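Local coordinates for putative acetyl transferase (Pyrococcus furiosus, PDB 1VKC), which probably transfers an acyl group, most likely acetyl from acetyl-CoA as in other GNAT-family enzymes, to an acceptor that is not established, at residues Glu10-Val14 / Leu106-Leu112; Leu26-Ser31 / Asp96-Val100; Glu60-Phe64 / His76-Ile81; Glu72-His76 / Val99-Ala103. All coordinates share one frame; numbering follows the deposited sequence. Where two conformers were deposited one is given.

Overall arrangement
All four contacts attach to one mixed beta sheet. Interaction 3 joins strands 60-68 and 73-83 within it. Interaction 4 ties the start of strand 73-83 to the end of strand 90-99, its centre about 9 Å from the centres of interactions 1 and 2. Interaction 1 packs the N-terminal part of helix 108-122 against strand 11-15, and interaction 2 lays helix 20-31 across strand 90-99. Tyr11 CB of interaction 1 lies 3.5 Å from Leu74 CD1 of interaction 4; Val99 and Val100 belong to both interactions 2 and 4. The chain between 99-103 and 106-112 and the start of the latter form the segment Arg104-Gly109, whose sequence matches the GNAT loop that in relatives binds the acetyl-CoA pyrophosphate.

Interaction 1: Glu10-Val14 / Leu106-Leu112; sequences EYTIV and LGIGSAL
Tyr11 and Ile13 of strand 11-15 hold Ile108, Ala111 and Leu112 where helix 108-122 begins, just after a glycine-rich turn resembling the pyrophosphate-binding loop of GNAT enzymes. Ile108 CG1 sits over one face of the Tyr11 ring, 3.8 Å from its centroid and 20° off the normal, which meets the definition of a CH-pi contact. At the edge, near the ring plane, Ala111 CB approaches Tyr11 OH to 3.4 Å. Tyr11 reaches both because its CG stands between the backbone N and the carbonyl carbon (chi1 78°), turning the ring over the first helical turn. Ala111 CB is also met by Ile13 CD1 at 3.6 Å, while Ile13 CG2 and Leu112 CD2 are 4.2 Å apart. Replacing Tyr11 with an alanine would probably leave Ile108 CG1 without its aromatic cover and open a gap beside Ala111. No hydrogen bond crosses the contact, so packing alone joins the segments. Their axes pass 10.1 Å apart at 25°. Beyond them, Ile108 and Tyr11 both touch Leu74 of strand 73-83, Leu112 reaches Val77 and Ile97, and Thr12 and Val14 pair through their backbones with strand 60-68.

Interaction 2: Leu26-Ser31 / Asp96-Val100; sequences LDREIS and DIEVV
Asp27 and Glu98 bring their carboxylates together nearly coplanar, planes 22° apart, with Asp27 OD1 2.6 Å from Glu98 OE1. Over one face of the Glu98 carboxylate lies Ile30 CD1, 3.9 Å from Glu98 CD. The Asp96 carboxylate is turned well out of the Asp27 plane, its OD2 3.1 Å from Asp27 OD1; its position against Glu98 is too close to be reliable. This acidic cluster lies where helix 20-31, the first helix of the GNAT fold, crosses strand 90-99 nearly perpendicularly: the axes make 85° and pass 10.0 Å apart. In relatives the first helices and this strand help to form the acceptor side of the active site, so the cluster may lie near the substrate region, although no role has been established here. Asp27 has CG anti to the backbone N (chi1 178°), which carries its carboxylate out to the strand. Each of the two paired acids has a further partner: Asp27 OD2 is hydrogen-bonded to His48 NE2, and Glu98 OE2 to His76 NE2. Apolar contacts flank the cluster. Ile30 CD1 also meets Glu98 CB at 3.9 Å, and the Leu26 and Val100 side chains cross at about a right angle, Leu26 CD2 lying 3.8 Å from Val100 CG1. Within the helix, Ser31 OG donates to Asp27 O at 2.9 Å, while Ser31 N reaches the same oxygen from the opposite face of its carbonyl plane.

Interaction 3: Glu60-Phe64 / His76-Ile81; sequences EHKFF and HVWICI
Lys62 with Ile79 and Phe64 with Val77 are antiparallel hydrogen-bonded pairs in a hairpin whose strand directions differ by 160°. Lys62 N to Ile79 O and Ile79 N to Lys62 O both measure 2.8 Å, and Phe64 N to Val77 O measures 3.1 Å. Between them, Phe63 faces Trp78 as a non-hydrogen-bonded pair. Their side chains lie alongside, pointing the same way, in an offset stack: the Phe63 ring and the five-membered ring of Trp78 have centroids 4.2 Å apart and planes at 25°. Phe63 CE1 comes to 3.4 Å from Trp78 CG, close for carbon atoms. Trp78 has CG anti to the backbone N (chi1 179°), bringing the indole under the neighbouring ring. Putting an alanine at Trp78 would probably leave one face of Phe63 without its stacking partner and the ring freer to turn. On the other side of the sheet, Phe64 CE2 meets Ile79 CD1 at 3.8 Å, edge on, and Phe64 CB meets Val77 CG1. The Phe63-Trp78 face is covered by Ile20 and Ile23 of helix 20-31 and Leu55 and Leu56 of helix 41-57; opposite, Ile79 packs on Ala116 of helix 108-122. Strand 90-99 borders strand 73-83 through Trp78 and Cys80.

Interaction 4: Glu72-His76 / Val99-Ala103; sequences ELLGH and VVKWA
Val100 N donates to Leu74 O at 2.8 Å, an almost straight bond (171° at the hydrogen) with the donor tilted 27° from the carbonyl plane. Val99 CA adds a CA-H...O contact to the same oxygen at 3.4 Å, and the Val100 CG2 methyl closes on it as well, so Leu74 O is surrounded by one polar donor and several carbon groups. The Leu74 side chain crosses Trp102 at about a right angle: Leu74 CD2 lies 3.6 Å from Trp102 CH2 and 4.1 Å from Ala103 CB. With CG beside the backbone N (chi1 -57°), Leu74 carries its CD2 methyl to this loop. Trp102 is itself steadied by Val100, whose CG2 stands 3.8 Å above the centre of the indole. Ala103 N, bonded to Val100 O at 2.9 Å, closes the turn that places Trp102 and Ala103 together. Gly75 and Val99 form a non-hydrogen-bonded pair with their CA atoms only 4.0 Å apart, an approach made possible by the absence of a side chain on Gly75. Farther out, Ile108 of helix 108-122 touches Leu74, Val99 and Ala103, while Lys101 NZ is hydrogen-bonded to Tyr32 O of the second subunit. Leu74 and Gly75 both face Ala66 of strand 60-68, which makes the pair a classic beta bulge, here at the start of strand 73-83 and beside the loop leading into the probable GNAT pyrophosphate-binding turn.

Interaction 1: Glu10-Val14 / Leu106-Leu112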
loop_
_atom_site.group_PDB
_atom_site.type_symbol
_atom_site.label_atom_id
_atom_site.label_comp_id
_atom_site.label_asym_id
_atom_site.label_seq_id
_atom_site.Cartn_x
_atom_site.Cartn_y
_atom_site.Cartn_z
ATOM N N GLU A 10 -7.662 24.628 -8.777
ATOM C CA GLU A 10 -7.763 23.149 -8.573
ATOM C C GLU A 10 -7.363 22.720 -7.146
ATOM O O GLU A 10 -8.024 21.862 -6.547
ATOM C CB GLU A 10 -6.901 22.405 -9.602
ATOM N N TYR A 11 -6.288 23.305 -6.613
ATOM C CA TYR A 11 -5.799 22.927 -5.281
ATOM C C TYR A 11 -5.206 24.097 -4.495
ATOM O O TYR A 11 -4.768 25.090 -5.071
ATOM C CB TYR A 11 -4.761 21.796 -5.389
ATOM C CG TYR A 11 -3.392 22.257 -5.811
ATOM C CD1 TYR A 11 -2.452 22.674 -4.863
ATOM C CD2 TYR A 11 -3.027 22.279 -7.152
ATOM C CE1 TYR A 11 -1.190 23.108 -5.248
ATOM C CE2 TYR A 11 -1.770 22.713 -7.548
ATOM C CZ TYR A 11 -0.856 23.121 -6.589
ATOM O OH TYR A 11 0.390 23.550 -6.974
ATOM N N THR A 12 -5.194 23.946 -3.172
ATOM C CA THR A 12 -4.620 24.933 -2.253
ATOM C C THR A 12 -3.580 24.266 -1.370
ATOM O O THR A 12 -3.647 23.059 -1.140
ATOM C CB THR A 12 -5.714 25.561 -1.363
ATOM O OG1 THR A 12 -5.124 26.503 -0.455
ATOM C CG2 THR A 12 -6.365 24.527 -0.434
ATOM N N ILE A 13 -2.631 25.059 -0.878
ATOM C CA ILE A 13 -1.615 24.593 0.071
ATOM C C ILE A 13 -1.823 25.333 1.374
ATOM O O ILE A 13 -1.791 26.566 1.406
ATOM C CB ILE A 13 -0.178 24.831 -0.455
ATOM C CG1 ILE A 13 0.067 24.014 -1.717
ATOM C CG2 ILE A 13 0.865 24.453 0.638
ATOM C CD1 ILE A 13 1.356 24.356 -2.432
ATOM N N VAL A 14 -2.026 24.568 2.441
ATOM C CA VAL A 14 -2.340 25.094 3.764
ATOM C C VAL A 14 -1.546 24.311 4.785
ATOM O O VAL A 14 -0.995 23.243 4.466
ATOM C CB VAL A 14 -3.872 24.930 4.073
ATOM C CG1 VAL A 14 -4.728 25.680 3.049
ATOM C CG2 VAL A 14 -4.286 23.465 4.086
ATOM N N LEU A 106 1.037 18.067 -12.024
ATOM C CA LEU A 106 0.380 19.376 -11.890
ATOM C C LEU A 106 1.261 20.395 -11.134
ATOM O O LEU A 106 0.785 21.465 -10.724
ATOM C CB LEU A 106 -0.965 19.215 -11.179
ATOM C CG LEU A 106 -2.144 18.737 -12.045
ATOM C CD1 LEU A 106 -2.047 17.251 -12.377
ATOM C CD2 LEU A 106 -3.447 19.043 -11.337
ATOM N N GLY A 107 2.539 20.060 -10.949
ATOM C CA GLY A 107 3.479 20.905 -10.205
ATOM C C GLY A 107 3.220 21.004 -8.715
ATOM O O GLY A 107 3.690 21.939 -8.071
ATOM N N ILE A 108 2.460 20.057 -8.159
ATOM C CA ILE A 108 2.071 20.117 -6.739
ATOM C C ILE A 108 3.283 19.871 -5.849
ATOM O O ILE A 108 3.482 20.585 -4.867
ATOM C CB ILE A 108 0.980 19.109 -6.417
ATOM C CG1 ILE A 108 -0.327 19.487 -7.109
ATOM C CG2 ILE A 108 0.717 19.046 -4.894
ATOM C CD1 ILE A 108 -1.330 18.358 -7.088
ATOM N N GLY A 109 4.087 18.866 -6.204
ATOM C CA GLY A 109 5.344 18.565 -5.498
ATOM C C GLY A 109 6.282 19.760 -5.521
ATOM O O GLY A 109 6.871 20.159 -4.487
ATOM N N SER A 110 6.380 20.369 -6.683
ATOM C CA SER A 110 7.195 21.560 -6.854
ATOM C C SER A 110 6.711 22.693 -5.955
ATOM O O SER A 110 7.516 23.330 -5.284
ATOM C CB SER A 110 7.225 21.967 -8.332
ATOM O OG SER A 110 8.292 22.829 -8.566
ATOM N N ALA A 111 5.387 22.892 -5.896
ATOM C CA ALA A 111 4.783 23.939 -5.085
ATOM C C ALA A 111 4.939 23.696 -3.576
ATOM O O ALA A 111 5.162 24.645 -2.808
ATOM C CB ALA A 111 3.320 24.079 -5.434
ATOM N N LEU A 112 4.812 22.428 -3.162
ATOM C CA LEU A 112 4.970 22.039 -1.759
ATOM C C LEU A 112 6.383 22.350 -1.295
ATOM O O LEU A 112 6.585 22.914 -0.218
ATOM C CB LEU A 112 4.635 20.546 -1.566
ATOM C CG LEU A 112 3.129 20.202 -1.520
ATOM C CD1 LEU A 112 2.896 18.708 -1.728
ATOM C CD2 LEU A 112 2.508 20.665 -0.201
#

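Interaction 2: Leu26-Ser31 / Asp96-Val100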
loop_
_atom_site.group_PDB
_atom_site.type_symbol
_atom_site.label_atom_id
_atom_site.label_comp_id
_atom_site.label_asym_id
_atom_site.label_seq_id
_atom_site.Cartn_x
_atom_site.Cartn_y
_atom_site.Cartn_z
ATOM N N LEU A 26 -1.051 7.655 4.258
ATOM C CA LEU A 26 -0.583 7.723 2.888
ATOM C C LEU A 26 0.916 7.376 2.794
ATOM O O LEU A 26 1.345 6.620 1.910
ATOM C CB LEU A 26 -0.875 9.111 2.317
ATOM C CG LEU A 26 -0.426 9.451 0.903
ATOM C CD1 LEU A 26 -0.966 8.479 -0.111
ATOM C CD2 LEU A 26 -0.858 10.877 0.590
ATOM N N ASP A 27 1.700 7.907 3.717
ATOM C CA ASP A 27 3.107 7.562 3.790
ATOM C C ASP A 27 3.324 6.067 4.073
ATOM O O ASP A 27 4.228 5.470 3.531
ATOM C CB ASP A 27 3.797 8.386 4.849
ATOM C CG ASP A 27 5.257 8.023 4.997
ATOM O OD1 ASP A 27 6.044 8.232 4.040
ATOM O OD2 ASP A 27 5.689 7.502 6.035
ATOM N N ARG A 28 2.502 5.488 4.932
ATOM C CA ARG A 28 2.550 4.042 5.184
ATOM C C ARG A 28 2.324 3.258 3.893
ATOM O O ARG A 28 3.046 2.315 3.593
ATOM C CB ARG A 28 1.494 3.653 6.203
ATOM C CG ARG A 28 1.349 2.149 6.415
ATOM C CD ARG A 28 0.598 1.808 7.661
ATOM N NE ARG A 28 1.217 2.478 8.804
ATOM C CZ ARG A 28 0.620 2.738 9.960
ATOM N NH1 ARG A 28 -0.652 2.371 10.183
ATOM N NH2 ARG A 28 1.298 3.384 10.907
ATOM N N GLU A 29 1.316 3.665 3.133
ATOM C CA GLU A 29 0.979 3.000 1.870
ATOM C C GLU A 29 2.099 3.165 0.843
ATOM O O GLU A 29 2.555 2.181 0.239
ATOM C CB GLU A 29 -0.366 3.544 1.326
ATOM C CG GLU A 29 -0.844 2.911 0.004
ATOM C CD GLU A 29 -1.302 1.458 0.145
ATOM O OE1 GLU A 29 -1.035 0.652 -0.773
ATOM O OE2 GLU A 29 -1.939 1.124 1.154
ATOM N N ILE A 30 2.540 4.399 0.645
ATOM C CA ILE A 30 3.585 4.698 -0.322
ATOM C C ILE A 30 4.920 3.994 0.027
ATOM O O ILE A 30 5.510 3.300 -0.823
ATOM C CB ILE A 30 3.791 6.230 -0.445
ATOM C CG1 ILE A 30 2.586 6.868 -1.163
ATOM C CG2 ILE A 30 5.078 6.562 -1.224
ATOM C CD1 ILE A 30 2.647 8.365 -1.255
ATOM N N SER A 31 5.368 4.161 1.275
ATOM C CA SER A 31 6.710 3.706 1.697
ATOM C C SER A 31 6.898 2.208 1.568
ATOM O O SER A 31 8.025 1.727 1.403
ATOM C CB SER A 31 6.991 4.123 3.133
ATOM O OG SER A 31 7.079 5.516 3.231
ATOM N N ASP A 96 9.882 14.141 4.246
ATOM C CA ASP A 96 9.036 13.588 3.243
ATOM C C ASP A 96 8.416 14.650 2.350
ATOM O O ASP A 96 8.076 15.720 2.808
ATOM C CB ASP A 96 7.911 12.836 3.964
ATOM C CG ASP A 96 7.229 11.873 3.103
ATOM O OD1 ASP A 96 7.728 11.600 1.984
ATOM O OD2 ASP A 96 6.184 11.313 3.464
ATOM N N ILE A 97 8.281 14.321 1.069
ATOM C CA ILE A 97 7.407 15.037 0.160
ATOM C C ILE A 97 6.764 13.981 -0.754
ATOM O O ILE A 97 7.459 13.194 -1.387
ATOM C CB ILE A 97 8.176 16.132 -0.594
ATOM C CG1 ILE A 97 7.262 16.882 -1.558
ATOM C CG2 ILE A 97 9.374 15.566 -1.332
ATOM C CD1 ILE A 97 7.689 18.314 -1.748
ATOM N N GLU A 98 5.435 13.938 -0.749
ATOM C CA GLU A 98 4.668 12.881 -1.399
ATOM C C GLU A 98 3.465 13.512 -2.094
ATOM O O GLU A 98 2.821 14.409 -1.546
ATOM C CB GLU A 98 4.231 11.812 -0.359
ATOM C CG GLU A 98 5.366 10.874 0.058
ATOM C CD GLU A 98 5.105 10.026 1.320
ATOM O OE1 GLU A 98 5.986 9.192 1.660
ATOM O OE2 GLU A 98 4.052 10.159 1.982
ATOM N N VAL A 99 3.205 13.090 -3.329
ATOM C CA VAL A 99 2.009 13.516 -4.065
ATOM C C VAL A 99 1.276 12.238 -4.510
ATOM O O VAL A 99 1.911 11.281 -4.921
ATOM C CB VAL A 99 2.380 14.406 -5.265
ATOM C CG1 VAL A 99 1.150 14.760 -6.109
ATOM C CG2 VAL A 99 3.100 15.676 -4.789
ATOM N N VAL A 100 -0.049 12.217 -4.388
ATOM C CA VAL A 100 -0.822 11.018 -4.752
ATOM C C VAL A 100 -0.708 10.760 -6.242
ATOM O O VAL A 100 -0.591 11.683 -7.022
ATOM C CB VAL A 100 -2.301 11.094 -4.324
ATOM C CG1 VAL A 100 -2.395 11.174 -2.846
ATOM C CG2 VAL A 100 -3.035 12.274 -5.008
#

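Interaction 3: Glu60-Phe64 / His76-Ile81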
loop_
_atom_site.group_PDB
_atom_site.type_symbol
_atom_site.label_atom_id
_atom_site.label_comp_id
_atom_site.label_asym_id
_atom_site.label_seq_id
_atom_site.Cartn_x
_atom_site.Cartn_y
_atom_site.Cartn_z
ATOM N N GLU A 60 11.053 20.568 16.134
ATOM C CA GLU A 60 9.992 21.464 15.702
ATOM C C GLU A 60 9.543 21.054 14.295
ATOM O O GLU A 60 10.280 21.246 13.324
ATOM C CB GLU A 60 10.504 22.913 15.688
ATOM C CG GLU A 60 9.473 23.962 15.277
ATOM C CD GLU A 60 10.100 25.250 14.763
ATOM O OE1 GLU A 60 9.434 25.965 13.993
ATOM O OE2 GLU A 60 11.259 25.552 15.123
ATOM N N HIS A 61 8.323 20.512 14.192
ATOM C CA HIS A 61 7.812 19.955 12.928
ATOM C C HIS A 61 6.795 20.882 12.258
ATOM O O HIS A 61 6.053 21.607 12.932
ATOM C CB HIS A 61 7.193 18.567 13.164
ATOM C CG HIS A 61 5.851 18.601 13.839
ATOM N ND1 HIS A 61 5.675 18.289 15.171
ATOM C CD2 HIS A 61 4.619 18.907 13.360
ATOM C CE1 HIS A 61 4.394 18.404 15.484
ATOM N NE2 HIS A 61 3.734 18.784 14.406
ATOM N N LYS A 62 6.763 20.857 10.931
ATOM C CA LYS A 62 5.786 21.600 10.147
ATOM C C LYS A 62 5.332 20.747 8.983
ATOM O O LYS A 62 6.140 20.138 8.301
ATOM C CB LYS A 62 6.404 22.892 9.607
ATOM C CG LYS A 62 5.515 23.724 8.721
ATOM C CD LYS A 62 4.406 24.394 9.501
ATOM C CE LYS A 62 3.570 25.277 8.607
ATOM N NZ LYS A 62 2.483 25.959 9.376
ATOM N N PHE A 63 4.031 20.698 8.776
ATOM C CA PHE A 63 3.455 20.027 7.637
ATOM C C PHE A 63 2.736 21.031 6.785
ATOM O O PHE A 63 2.028 21.900 7.306
ATOM C CB PHE A 63 2.440 18.997 8.101
ATOM C CG PHE A 63 3.025 17.824 8.807
ATOM C CD1 PHE A 63 3.405 16.691 8.101
ATOM C CD2 PHE A 63 3.112 17.806 10.189
ATOM C CE1 PHE A 63 3.914 15.591 8.751
ATOM C CE2 PHE A 63 3.620 16.707 10.847
ATOM C CZ PHE A 63 4.018 15.586 10.123
ATOM N N PHE A 64 2.908 20.925 5.465
ATOM C CA PHE A 64 1.995 21.572 4.506
ATOM C C PHE A 64 1.276 20.491 3.714
ATOM O O PHE A 64 1.876 19.472 3.373
ATOM C CB PHE A 64 2.730 22.482 3.541
ATOM C CG PHE A 64 3.289 23.715 4.175
ATOM C CD1 PHE A 64 2.462 24.809 4.452
ATOM C CD2 PHE A 64 4.635 23.797 4.496
ATOM C CE1 PHE A 64 2.985 25.984 5.033
ATOM C CE2 PHE A 64 5.159 24.957 5.085
ATOM C CZ PHE A 64 4.318 26.055 5.341
ATOM N N HIS A 76 1.769 16.150 0.500
ATOM C CA HIS A 76 2.244 16.872 1.676
ATOM C C HIS A 76 3.750 17.010 1.652
ATOM O O HIS A 76 4.449 16.296 0.907
ATOM C CB HIS A 76 1.808 16.131 2.952
ATOM C CG HIS A 76 2.531 14.838 3.156
ATOM N ND1 HIS A 76 3.697 14.745 3.882
ATOM C CD2 HIS A 76 2.281 13.594 2.687
ATOM C CE1 HIS A 76 4.126 13.498 3.861
ATOM N NE2 HIS A 76 3.297 12.784 3.128
ATOM N N VAL A 77 4.242 17.928 2.481
ATOM C CA VAL A 77 5.644 17.995 2.819
ATOM C C VAL A 77 5.783 18.037 4.341
ATOM O O VAL A 77 4.971 18.667 5.027
ATOM C CB VAL A 77 6.363 19.169 2.122
ATOM C CG1 VAL A 77 5.679 20.506 2.376
ATOM C CG2 VAL A 77 7.810 19.217 2.544
ATOM N N TRP A 78 6.767 17.294 4.860
ATOM C CA TRP A 78 7.044 17.232 6.303
ATOM C C TRP A 78 8.407 17.863 6.536
ATOM O O TRP A 78 9.393 17.374 6.035
ATOM C CB TRP A 78 6.976 15.757 6.769
ATOM C CG TRP A 78 7.259 15.484 8.239
ATOM C CD1 TRP A 78 7.470 16.398 9.235
ATOM C CD2 TRP A 78 7.325 14.193 8.865
ATOM N NE1 TRP A 78 7.700 15.753 10.426
ATOM C CE2 TRP A 78 7.605 14.401 10.234
ATOM C CE3 TRP A 78 7.176 12.879 8.402
ATOM C CZ2 TRP A 78 7.745 13.340 11.152
ATOM C CZ3 TRP A 78 7.315 11.816 9.312
ATOM C CH2 TRP A 78 7.600 12.057 10.669
ATOM N N ILE A 79 8.427 18.962 7.297
ATOM C CA ILE A 79 9.637 19.720 7.602
ATOM C C ILE A 79 9.977 19.622 9.082
ATOM O O ILE A 79 9.080 19.716 9.939
ATOM C CB ILE A 79 9.441 21.216 7.292
ATOM C CG1 ILE A 79 8.791 21.424 5.937
ATOM C CG2 ILE A 79 10.787 21.968 7.378
ATOM C CD1 ILE A 79 8.091 22.728 5.838
ATOM N N CYS A 80 11.270 19.470 9.364
ATOM C CA CYS A 80 11.821 19.502 10.719
ATOM C C CYS A 80 12.939 20.537 10.818
ATOM O O CYS A 80 13.944 20.433 10.099
ATOM C CB CYS A 80 12.418 18.135 11.075
ATOM S SG CYS A 80 13.000 17.971 12.771
ATOM N N ILE A 81 12.781 21.506 11.722
ATOM C CA ILE A 81 13.841 22.486 12.009
ATOM C C ILE A 81 14.808 21.874 13.000
ATOM O O ILE A 81 14.407 21.451 14.082
ATOM C CB ILE A 81 13.254 23.804 12.598
ATOM C CG1 ILE A 81 12.302 24.480 11.604
ATOM C CG2 ILE A 81 14.382 24.756 13.050
ATOM C CD1 ILE A 81 12.943 24.940 10.320
#

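Interaction 4: Glu72-His76 / Val99-Ala103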
loop_
_atom_site.group_PDB
_atom_site.type_symbol
_atom_site.label_atom_id
_atom_site.label_comp_id
_atom_site.label_asym_id
_atom_site.label_seq_id
_atom_site.Cartn_x
_atom_site.Cartn_y
_atom_site.Cartn_z
ATOM N N GLU A 72 -9.697 17.041 -0.306
ATOM C CA GLU A 72 -9.024 15.755 -0.296
ATOM C C GLU A 72 -7.512 15.985 -0.370
ATOM O O GLU A 72 -7.057 16.873 -1.059
ATOM C CB GLU A 72 -9.480 14.891 -1.474
ATOM N N LEU A 73 -6.767 15.152 0.341
ATOM C CA LEU A 73 -5.311 15.235 0.385
ATOM C C LEU A 73 -4.699 14.816 -0.950
ATOM O O LEU A 73 -4.783 13.633 -1.341
ATOM C CB LEU A 73 -4.772 14.341 1.510
ATOM C CG LEU A 73 -3.257 14.311 1.718
ATOM C CD1 LEU A 73 -2.749 15.667 2.183
ATOM C CD2 LEU A 73 -2.860 13.205 2.709
ATOM N N LEU A 74 -4.046 15.773 -1.612
ATOM C CA LEU A 74 -3.281 15.530 -2.842
ATOM C C LEU A 74 -1.804 15.254 -2.584
ATOM O O LEU A 74 -1.149 14.611 -3.395
ATOM C CB LEU A 74 -3.399 16.719 -3.791
ATOM C CG LEU A 74 -4.819 17.114 -4.199
ATOM C CD1 LEU A 74 -4.737 18.295 -5.148
ATOM C CD2 LEU A 74 -5.545 15.944 -4.829
ATOM N N GLY A 75 -1.275 15.750 -1.471
ATOM C CA GLY A 75 0.133 15.564 -1.168
ATOM C C GLY A 75 0.548 16.365 0.033
ATOM O O GLY A 75 -0.217 17.182 0.526
ATOM N N HIS A 76 1.769 16.150 0.500
ATOM C CA HIS A 76 2.244 16.872 1.676
ATOM C C HIS A 76 3.750 17.010 1.652
ATOM O O HIS A 76 4.449 16.296 0.907
ATOM C CB HIS A 76 1.808 16.131 2.952
ATOM C CG HIS A 76 2.531 14.838 3.156
ATOM N ND1 HIS A 76 3.697 14.745 3.882
ATOM C CD2 HIS A 76 2.281 13.594 2.687
ATOM C CE1 HIS A 76 4.126 13.498 3.861
ATOM N NE2 HIS A 76 3.297 12.784 3.128
ATOM N N VAL A 99 3.205 13.090 -3.329
ATOM C CA VAL A 99 2.009 13.516 -4.065
ATOM C C VAL A 99 1.276 12.238 -4.510
ATOM O O VAL A 99 1.911 11.281 -4.921
ATOM C CB VAL A 99 2.380 14.406 -5.265
ATOM C CG1 VAL A 99 1.150 14.760 -6.109
ATOM C CG2 VAL A 99 3.100 15.676 -4.789
ATOM N N VAL A 100 -0.049 12.217 -4.388
ATOM C CA VAL A 100 -0.822 11.018 -4.752
ATOM C C VAL A 100 -0.708 10.760 -6.242
ATOM O O VAL A 100 -0.591 11.683 -7.022
ATOM C CB VAL A 100 -2.301 11.094 -4.324
ATOM C CG1 VAL A 100 -2.395 11.174 -2.846
ATOM C CG2 VAL A 100 -3.035 12.274 -5.008
ATOM N N LYS A 101 -0.724 9.485 -6.619
ATOM C CA LYS A 101 -0.379 9.066 -7.982
ATOM C C LYS A 101 -1.195 9.764 -9.068
ATOM O O LYS A 101 -0.663 10.149 -10.093
ATOM C CB LYS A 101 -0.476 7.543 -8.116
ATOM C CG LYS A 101 -1.816 6.931 -7.690
ATOM C CD LYS A 101 -1.786 5.407 -7.817
ATOM C CE LYS A 101 -2.896 4.756 -7.024
ATOM N NZ LYS A 101 -2.889 3.271 -7.205
ATOM N N TRP A 102 -2.481 9.965 -8.828
ATOM C CA TRP A 102 -3.338 10.595 -9.848
ATOM C C TRP A 102 -3.246 12.128 -9.886
ATOM O O TRP A 102 -3.814 12.752 -10.782
ATOM C CB TRP A 102 -4.796 10.147 -9.703
ATOM C CG TRP A 102 -5.285 10.148 -8.327
ATOM C CD1 TRP A 102 -5.216 9.124 -7.443
ATOM C CD2 TRP A 102 -5.935 11.223 -7.652
ATOM N NE1 TRP A 102 -5.781 9.492 -6.250
ATOM C CE2 TRP A 102 -6.236 10.779 -6.352
ATOM C CE3 TRP A 102 -6.295 12.528 -8.013
ATOM C CZ2 TRP A 102 -6.880 11.587 -5.410
ATOM C CZ3 TRP A 102 -6.940 13.329 -7.075
ATOM C CH2 TRP A 102 -7.225 12.855 -5.793
ATOM N N ALA A 103 -2.531 12.734 -8.937
ATOM C CA ALA A 103 -2.355 14.199 -8.930
ATOM C C ALA A 103 -0.937 14.612 -9.371
ATOM O O ALA A 103 -0.571 15.786 -9.310
ATOM C CB ALA A 103 -2.665 14.747 -7.551
#